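PDB 6Z3U: RING-type domain-containing protein from Chaetomium thermophilum, which probably activates the cyclin-dependent kinase of the trimeric CAK complex, in which this C-terminal part of the MAT1-like subunit sits with the kinase and the cyclin. Local coordinates for residues E10-L22 with I47-A59. Numbering follows the deposited sequence.
Sequences EFVPSRYRVREEL and ISRAMFEAFAGLA
Phe11 meets Phe52 in an offset edge-to-face pair, the first of a row of mainly apolar contacts by which the irregular segment 10-22 runs antiparallel to helix 43-55 in the C-terminal part of this MAT1-like subunit. The edge of Phe52 is turned toward the face of Phe11, with centroids 5.2 Å apart and planes at 81°. Arg15 sends an extended chain past the helix end, where NH2 comes close to Ala59 CB and NH1 lies by Leu58 CB and Ala59 N; its charge is paired with Asp9 of the cyclin chain. Tyr16 carries the middle of the contact. Its CG sits between backbone N and carbonyl carbon (chi1 73°), and the ring has Pro13 CB above one face, toward the rim, and Met51 O over the centre of the other. CB of Tyr16 lies over the face of the Phe55 ring, 3.8 Å from its centroid, in a CH-pi contact, while the two rings, 20° from parallel, barely overlap. The hydroxyl reaches Phe52, coming in at the edge of that ring and in its plane. Replacing Tyr16 with an alanine would take the ring from Met51 and Phe55 and the hydroxyl from the edge of Phe52, and would probably leave a gap between Pro13 and the helix. One turn back along the helix, Val18 packs CG2 3.9 Å from Met51 CB and sets CG1 by Ser48 OG, which is hydrogen-bonded to Leu44 O. Arg19 starts away from the helix, but its guanidinium comes back until Met51 CE lies at its edge, and it forms a salt bridge with Glu198 of the cyclin chain. At the far end Leu22 rests its CB against Ile47 CG2, and Met51, bent at chi2 and chi3, meets Leu22 tip to tip, CE 3.7 Å from Leu22 CD1.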
ATOM      1  N   GLU C  10      10.378   2.894  17.731  1.00 53.41           N
ATOM      2  CA  GLU C  10       9.470   4.009  17.957  1.00 54.38           C
ATOM      3  C   GLU C  10       9.804   5.166  17.023  1.00 63.72           C
ATOM      4  O   GLU C  10      10.961   5.585  16.920  1.00 57.95           O
ATOM      5  CB  GLU C  10       9.537   4.468  19.414  1.00 55.52           C
ATOM      6  CG  GLU C  10       8.555   5.585  19.745  1.00 56.94           C
ATOM      7  CD  GLU C  10       8.628   6.023  21.193  1.00 58.55           C
ATOM      8  OE1 GLU C  10       7.663   6.657  21.668  1.00 59.75           O
ATOM      9  OE2 GLU C  10       9.645   5.728  21.856  1.00 59.02           O
ATOM     10  N   PHE C  11       8.786   5.670  16.333  1.00 73.25           N
ATOM     11  CA  PHE C  11       8.940   6.807  15.437  1.00 73.01           C
ATOM     12  C   PHE C  11       8.650   8.091  16.204  1.00 74.46           C
ATOM     13  O   PHE C  11       7.533   8.287  16.696  1.00 74.70           O
ATOM     14  CB  PHE C  11       8.012   6.687  14.231  1.00 75.88           C
ATOM     15  CG  PHE C  11       7.923   7.944  13.415  1.00 78.46           C
ATOM     16  CD1 PHE C  11       8.986   8.347  12.622  1.00 80.29           C
ATOM     17  CD2 PHE C  11       6.783   8.728  13.448  1.00 77.95           C
ATOM     18  CE1 PHE C  11       8.908   9.506  11.873  1.00 82.00           C
ATOM     19  CE2 PHE C  11       6.700   9.887  12.704  1.00 81.95           C
ATOM     20  CZ  PHE C  11       7.765  10.277  11.915  1.00 85.54           C
ATOM     21  N   VAL C  12       9.652   8.957  16.305  1.00 75.43           N
ATOM     22  CA  VAL C  12       9.508  10.252  16.968  1.00 68.51           C
ATOM     23  C   VAL C  12       9.859  11.344  15.963  1.00 70.04           C
ATOM     24  O   VAL C  12      11.041  11.529  15.644  1.00 70.18           O
ATOM     25  CB  VAL C  12      10.392  10.342  18.222  1.00 66.30           C
ATOM     26  CG1 VAL C  12       9.717   9.641  19.386  1.00 64.65           C
ATOM     27  CG2 VAL C  12      11.766   9.735  17.960  1.00 70.62           C
ATOM     28  N   PRO C  13       8.882  12.087  15.439  1.00 70.64           N
ATOM     29  CA  PRO C  13       9.201  13.104  14.431  1.00 74.04           C
ATOM     30  C   PRO C  13      10.163  14.150  14.974  1.00 76.62           C
ATOM     31  O   PRO C  13      10.185  14.449  16.169  1.00 77.41           O
ATOM     32  CB  PRO C  13       7.835  13.713  14.093  1.00 75.63           C
ATOM     33  CG  PRO C  13       6.977  13.412  15.269  1.00 73.82           C
ATOM     34  CD  PRO C  13       7.447  12.088  15.781  1.00 70.15           C
ATOM     35  N   SER C  14      10.969  14.705  14.069  1.00 66.52           N
ATOM     36  CA  SER C  14      12.030  15.636  14.429  1.00 62.35           C
ATOM     37  C   SER C  14      11.649  17.092  14.184  1.00 57.64           C
ATOM     38  O   SER C  14      11.881  17.943  15.046  1.00 69.12           O
ATOM     39  CB  SER C  14      13.306  15.298  13.647  1.00 63.34           C
ATOM     40  OG  SER C  14      13.730  13.972  13.908  1.00 72.54           O
ATOM     41  N   ARG C  15      11.066  17.397  13.026  1.00 56.63           N
ATOM     42  CA  ARG C  15      10.796  18.771  12.631  1.00 58.33           C
ATOM     43  C   ARG C  15       9.352  19.191  12.862  1.00 58.37           C
ATOM     44  O   ARG C  15       9.007  20.344  12.589  1.00 60.02           O
ATOM     45  CB  ARG C  15      11.139  18.968  11.150  1.00 57.71           C
ATOM     46  CG  ARG C  15      12.557  18.576  10.781  1.00 57.76           C
ATOM     47  CD  ARG C  15      13.016  19.277   9.515  1.00 58.44           C
ATOM     48  NE  ARG C  15      14.311  18.774   9.065  1.00 71.91           N
ATOM     49  CZ  ARG C  15      14.474  17.663   8.350  1.00 72.22           C
ATOM     50  NH1 ARG C  15      13.424  16.928   8.001  1.00 68.20           N
ATOM     51  NH2 ARG C  15      15.690  17.281   7.987  1.00 71.78           N
ATOM     52  N   TYR C  16       8.501  18.293  13.355  1.00 58.19           N
ATOM     53  CA  TYR C  16       7.102  18.627  13.566  1.00 62.26           C
ATOM     54  C   TYR C  16       6.570  17.865  14.770  1.00 59.73           C
ATOM     55  O   TYR C  16       7.180  16.904  15.245  1.00 62.43           O
ATOM     56  CB  TYR C  16       6.257  18.320  12.323  1.00 61.13           C
ATOM     57  CG  TYR C  16       6.020  16.847  12.077  1.00 61.25           C
ATOM     58  CD1 TYR C  16       6.919  16.092  11.334  1.00 58.56           C
ATOM     59  CD2 TYR C  16       4.889  16.212  12.575  1.00 56.27           C
ATOM     60  CE1 TYR C  16       6.703  14.748  11.102  1.00 49.18           C
ATOM     61  CE2 TYR C  16       4.666  14.869  12.348  1.00 51.19           C
ATOM     62  CZ  TYR C  16       5.573  14.142  11.609  1.00 47.75           C
ATOM     63  OH  TYR C  16       5.355  12.803  11.382  1.00 45.85           O
ATOM     64  N   ARG C  17       5.420  18.321  15.258  1.00 57.21           N
ATOM     65  CA  ARG C  17       4.741  17.716  16.395  1.00 58.27           C
ATOM     66  C   ARG C  17       3.238  17.791  16.182  1.00 58.93           C
ATOM     67  O   ARG C  17       2.705  18.855  15.857  1.00 61.79           O
ATOM     68  CB  ARG C  17       5.156  18.412  17.695  1.00 62.79           C
ATOM     69  CG  ARG C  17       4.918  19.917  17.697  1.00 83.00           C
ATOM     70  CD  ARG C  17       5.624  20.583  18.873  1.00 94.91           C
ATOM     71  NE  ARG C  17       5.360  22.018  18.948  1.00 92.81           N
ATOM     72  CZ  ARG C  17       6.087  22.945  18.326  1.00103.05           C
ATOM     73  NH1 ARG C  17       7.128  22.595  17.582  1.00113.14           N
ATOM     74  NH2 ARG C  17       5.775  24.228  18.452  1.00104.51           N
ATOM     75  N   VAL C  18       2.562  16.657  16.367  1.00 63.31           N
ATOM     76  CA  VAL C  18       1.121  16.554  16.159  1.00 64.50           C
ATOM     77  C   VAL C  18       0.455  16.896  17.488  1.00 55.76           C
ATOM     78  O   VAL C  18       0.399  16.070  18.400  1.00 58.67           O
ATOM     79  CB  VAL C  18       0.719  15.164  15.665  1.00 51.07           C
ATOM     80  CG1 VAL C  18      -0.797  15.031  15.603  1.00 50.46           C
ATOM     81  CG2 VAL C  18       1.335  14.883  14.302  1.00 49.45           C
ATOM     82  N   ARG C  19      -0.065  18.114  17.592  1.00 57.83           N
ATOM     83  CA  ARG C  19      -0.691  18.597  18.812  1.00 60.15           C
ATOM     84  C   ARG C  19      -2.206  18.643  18.658  1.00 70.85           C
ATOM     85  O   ARG C  19      -2.758  18.516  17.561  1.00 58.11           O
ATOM     86  CB  ARG C  19      -0.138  19.975  19.213  1.00 63.36           C
ATOM     87  CG  ARG C  19      -0.012  21.001  18.094  1.00 74.95           C
ATOM     88  CD  ARG C  19       1.434  21.464  17.919  1.00 74.39           C
ATOM     89  NE  ARG C  19       1.523  22.808  17.352  1.00 73.23           N
ATOM     90  CZ  ARG C  19       1.679  23.081  16.060  1.00 86.22           C
ATOM     91  NH1 ARG C  19       1.747  24.344  15.661  1.00 73.84           N
ATOM     92  NH2 ARG C  19       1.768  22.104  15.165  1.00 84.54           N
ATOM     93  N   GLU C  20      -2.875  18.821  19.801  1.00 65.97           N
ATOM     94  CA  GLU C  20      -4.327  18.702  19.859  1.00 62.30           C
ATOM     95  C   GLU C  20      -5.028  19.813  19.088  1.00 65.46           C
ATOM     96  O   GLU C  20      -6.163  19.626  18.636  1.00 64.91           O
ATOM     97  CB  GLU C  20      -4.775  18.703  21.323  1.00 74.33           C
ATOM     98  CG  GLU C  20      -6.277  18.631  21.544  1.00 81.17           C
ATOM     99  CD  GLU C  20      -6.645  18.633  23.020  1.00 73.80           C
ATOM    100  OE1 GLU C  20      -7.665  19.256  23.382  1.00 69.66           O
ATOM    101  OE2 GLU C  20      -5.903  18.024  23.821  1.00 78.43           O
ATOM    102  N   GLU C  21      -4.384  20.969  18.929  1.00 69.45           N
ATOM    103  CA  GLU C  21      -5.040  22.111  18.304  1.00 71.87           C
ATOM    104  C   GLU C  21      -5.167  21.983  16.792  1.00 70.20           C
ATOM    105  O   GLU C  21      -5.881  22.785  16.180  1.00 74.05           O
ATOM    106  CB  GLU C  21      -4.280  23.401  18.630  1.00 75.90           C
ATOM    107  CG  GLU C  21      -2.920  23.505  17.956  1.00 75.26           C
ATOM    108  CD  GLU C  21      -2.154  24.745  18.371  1.00 91.39           C
ATOM    109  OE1 GLU C  21      -1.468  24.701  19.415  1.00103.93           O
ATOM    110  OE2 GLU C  21      -2.237  25.764  17.651  1.00 88.76           O
ATOM    111  N   LEU C  22      -4.502  21.010  16.174  1.00 70.59           N
ATOM    112  CA  LEU C  22      -4.584  20.857  14.727  1.00 59.42           C
ATOM    113  C   LEU C  22      -5.981  20.403  14.319  1.00 62.33           C
ATOM    114  O   LEU C  22      -6.524  19.446  14.879  1.00 73.23           O
ATOM    115  CB  LEU C  22      -3.538  19.854  14.244  1.00 56.93           C
ATOM    116  CG  LEU C  22      -2.078  20.247  14.472  1.00 58.02           C
ATOM    117  CD1 LEU C  22      -1.149  19.112  14.082  1.00 55.57           C
ATOM    118  CD2 LEU C  22      -1.729  21.505  13.695  1.00 62.08           C
ATOM    119  N   ILE C  47      -4.947  13.142  10.911  1.00 48.33           N
ATOM    120  CA  ILE C  47      -4.089  14.303  11.130  1.00 45.03           C
ATOM    121  C   ILE C  47      -2.634  13.867  11.240  1.00 51.42           C
ATOM    122  O   ILE C  47      -1.736  14.490  10.662  1.00 59.50           O
ATOM    123  CB  ILE C  47      -4.539  15.075  12.385  1.00 47.06           C
ATOM    124  CG1 ILE C  47      -5.972  15.591  12.214  1.00 53.75           C
ATOM    125  CG2 ILE C  47      -3.578  16.221  12.674  1.00 49.10           C
ATOM    126  CD1 ILE C  47      -6.577  16.176  13.478  1.00 49.70           C
ATOM    127  N   SER C  48      -2.380  12.787  11.983  1.00 48.79           N
ATOM    128  CA  SER C  48      -1.024  12.264  12.088  1.00 46.44           C
ATOM    129  C   SER C  48      -0.505  11.798  10.737  1.00 46.99           C
ATOM    130  O   SER C  48       0.690  11.927  10.451  1.00 50.21           O
ATOM    131  CB  SER C  48      -0.986  11.114  13.091  1.00 47.53           C
ATOM    132  OG  SER C  48      -1.516  11.511  14.343  1.00 50.79           O
ATOM    133  N   ARG C  49      -1.387  11.252   9.898  1.00 48.99           N
ATOM    134  CA  ARG C  49      -0.978  10.785   8.578  1.00 40.84           C
ATOM    135  C   ARG C  49      -0.610  11.951   7.673  1.00 41.92           C
ATOM    136  O   ARG C  49       0.380  11.883   6.935  1.00 40.55           O
ATOM    137  CB  ARG C  49      -2.106   9.949   7.972  1.00 42.17           C
ATOM    138  CG  ARG C  49      -1.820   9.328   6.613  1.00 44.82           C
ATOM    139  CD  ARG C  49      -2.761   8.153   6.367  1.00 38.01           C
ATOM    140  NE  ARG C  49      -3.056   7.928   4.954  1.00 35.64           N
ATOM    141  CZ  ARG C  49      -2.230   7.338   4.096  1.00 35.25           C
ATOM    142  NH1 ARG C  49      -2.597   7.171   2.834  1.00 46.49           N
ATOM    143  NH2 ARG C  49      -1.034   6.926   4.493  1.00 35.31           N
ATOM    144  N   ALA C  50      -1.387  13.036   7.725  1.00 51.17           N
ATOM    145  CA  ALA C  50      -1.102  14.197   6.890  1.00 47.61           C
ATOM    146  C   ALA C  50       0.193  14.880   7.314  1.00 44.40           C
ATOM    147  O   ALA C  50       1.038  15.208   6.474  1.00 49.17           O
ATOM    148  CB  ALA C  50      -2.271  15.181   6.950  1.00 56.95           C
ATOM    149  N   MET C  51       0.368  15.097   8.621  1.00 50.77           N
ATOM    150  CA  MET C  51       1.549  15.803   9.106  1.00 53.82           C
ATOM    151  C   MET C  51       2.831  15.056   8.755  1.00 51.93           C
ATOM    152  O   MET C  51       3.841  15.674   8.396  1.00 51.60           O
ATOM    153  CB  MET C  51       1.445  16.008  10.616  1.00 50.38           C
ATOM    154  CG  MET C  51       0.354  16.983  11.031  1.00 53.30           C
ATOM    155  SD  MET C  51       0.714  18.682  10.554  1.00 61.31           S
ATOM    156  CE  MET C  51       1.814  19.177  11.878  1.00 61.71           C
ATOM    157  N   PHE C  52       2.814  13.725   8.852  1.00 52.28           N
ATOM    158  CA  PHE C  52       3.990  12.948   8.477  1.00 46.85           C
ATOM    159  C   PHE C  52       4.339  13.162   7.011  1.00 49.92           C
ATOM    160  O   PHE C  52       5.477  13.506   6.671  1.00 50.95           O
ATOM    161  CB  PHE C  52       3.748  11.465   8.761  1.00 47.80           C
ATOM    162  CG  PHE C  52       4.871  10.573   8.316  1.00 49.50           C
ATOM    163  CD1 PHE C  52       6.023  10.459   9.075  1.00 53.86           C
ATOM    164  CD2 PHE C  52       4.771   9.845   7.143  1.00 44.84           C
ATOM    165  CE1 PHE C  52       7.057   9.636   8.669  1.00 59.30           C
ATOM    166  CE2 PHE C  52       5.802   9.019   6.733  1.00 54.73           C
ATOM    167  CZ  PHE C  52       6.946   8.915   7.497  1.00 59.90           C
ATOM    168  N   GLU C  53       3.362  12.972   6.124  1.00 52.62           N
ATOM    169  CA  GLU C  53       3.624  13.107   4.696  1.00 48.32           C
ATOM    170  C   GLU C  53       4.002  14.534   4.330  1.00 50.91           C
ATOM    171  O   GLU C  53       4.712  14.751   3.341  1.00 57.57           O
ATOM    172  CB  GLU C  53       2.401  12.644   3.904  1.00 46.28           C
ATOM    173  CG  GLU C  53       2.087  11.162   4.103  1.00 55.01           C
ATOM    174  CD  GLU C  53       0.790  10.733   3.445  1.00 45.14           C
ATOM    175  OE1 GLU C  53       0.181  11.553   2.730  1.00 62.54           O
ATOM    176  OE2 GLU C  53       0.378   9.571   3.652  1.00 37.57           O
ATOM    177  N   ALA C  54       3.546  15.518   5.112  1.00 60.58           N
ATOM    178  CA  ALA C  54       3.890  16.908   4.831  1.00 57.02           C
ATOM    179  C   ALA C  54       5.356  17.201   5.131  1.00 54.68           C
ATOM    180  O   ALA C  54       5.938  18.110   4.530  1.00 50.49           O
ATOM    181  CB  ALA C  54       2.994  17.847   5.639  1.00 49.19           C
ATOM    182  N   PHE C  55       5.964  16.452   6.052  1.00 53.01           N
ATOM    183  CA  PHE C  55       7.356  16.656   6.420  1.00 56.30           C
ATOM    184  C   PHE C  55       8.260  15.484   6.071  1.00 58.90           C
ATOM    185  O   PHE C  55       9.486  15.632   6.139  1.00 61.16           O
ATOM    186  CB  PHE C  55       7.475  16.934   7.928  1.00 57.49           C
ATOM    187  CG  PHE C  55       6.936  18.274   8.344  1.00 58.38           C
ATOM    188  CD1 PHE C  55       5.591  18.436   8.634  1.00 57.02           C
ATOM    189  CD2 PHE C  55       7.777  19.368   8.453  1.00 57.37           C
ATOM    190  CE1 PHE C  55       5.094  19.669   9.020  1.00 55.41           C
ATOM    191  CE2 PHE C  55       7.287  20.604   8.838  1.00 59.45           C
ATOM    192  CZ  PHE C  55       5.944  20.753   9.122  1.00 59.98           C
ATOM    193  N   ALA C  56       7.704  14.335   5.693  1.00 55.69           N
ATOM    194  CA  ALA C  56       8.524  13.168   5.397  1.00 54.23           C
ATOM    195  C   ALA C  56       9.406  13.435   4.187  1.00 55.24           C
ATOM    196  O   ALA C  56       8.907  13.635   3.076  1.00 54.98           O
ATOM    197  CB  ALA C  56       7.634  11.952   5.152  1.00 58.06           C
ATOM    198  N   GLY C  57      10.718  13.432   4.407  1.00 63.59           N
ATOM    199  CA  GLY C  57      11.660  13.673   3.333  1.00 58.94           C
ATOM    200  C   GLY C  57      11.802  15.123   2.940  1.00 61.25           C
ATOM    201  O   GLY C  57      12.097  15.417   1.777  1.00 49.82           O
ATOM    202  N   LEU C  58      11.611  16.048   3.883  1.00 61.88           N
ATOM    203  CA  LEU C  58      11.756  17.462   3.561  1.00 52.55           C
ATOM    204  C   LEU C  58      13.203  17.798   3.222  1.00 54.06           C
ATOM    205  O   LEU C  58      13.464  18.636   2.351  1.00 61.65           O
ATOM    206  CB  LEU C  58      11.265  18.319   4.727  1.00 60.52           C
ATOM    207  CG  LEU C  58      10.552  19.625   4.359  1.00 66.69           C
ATOM    208  CD1 LEU C  58      10.340  20.489   5.597  1.00 57.15           C
ATOM    209  CD2 LEU C  58      11.314  20.393   3.290  1.00 57.57           C
ATOM    210  N   ALA C  59      14.155  17.151   3.895  1.00 65.25           N
ATOM    211  CA  ALA C  59      15.576  17.352   3.643  1.00 55.29           C
ATOM    212  C   ALA C  59      16.182  16.179   2.880  1.00 59.44           C
ATOM    213  O   ALA C  59      17.384  15.920   2.977  1.00 54.83           O
ATOM    214  CB  ALA C  59      16.328  17.574   4.954  1.00 61.65           C
TER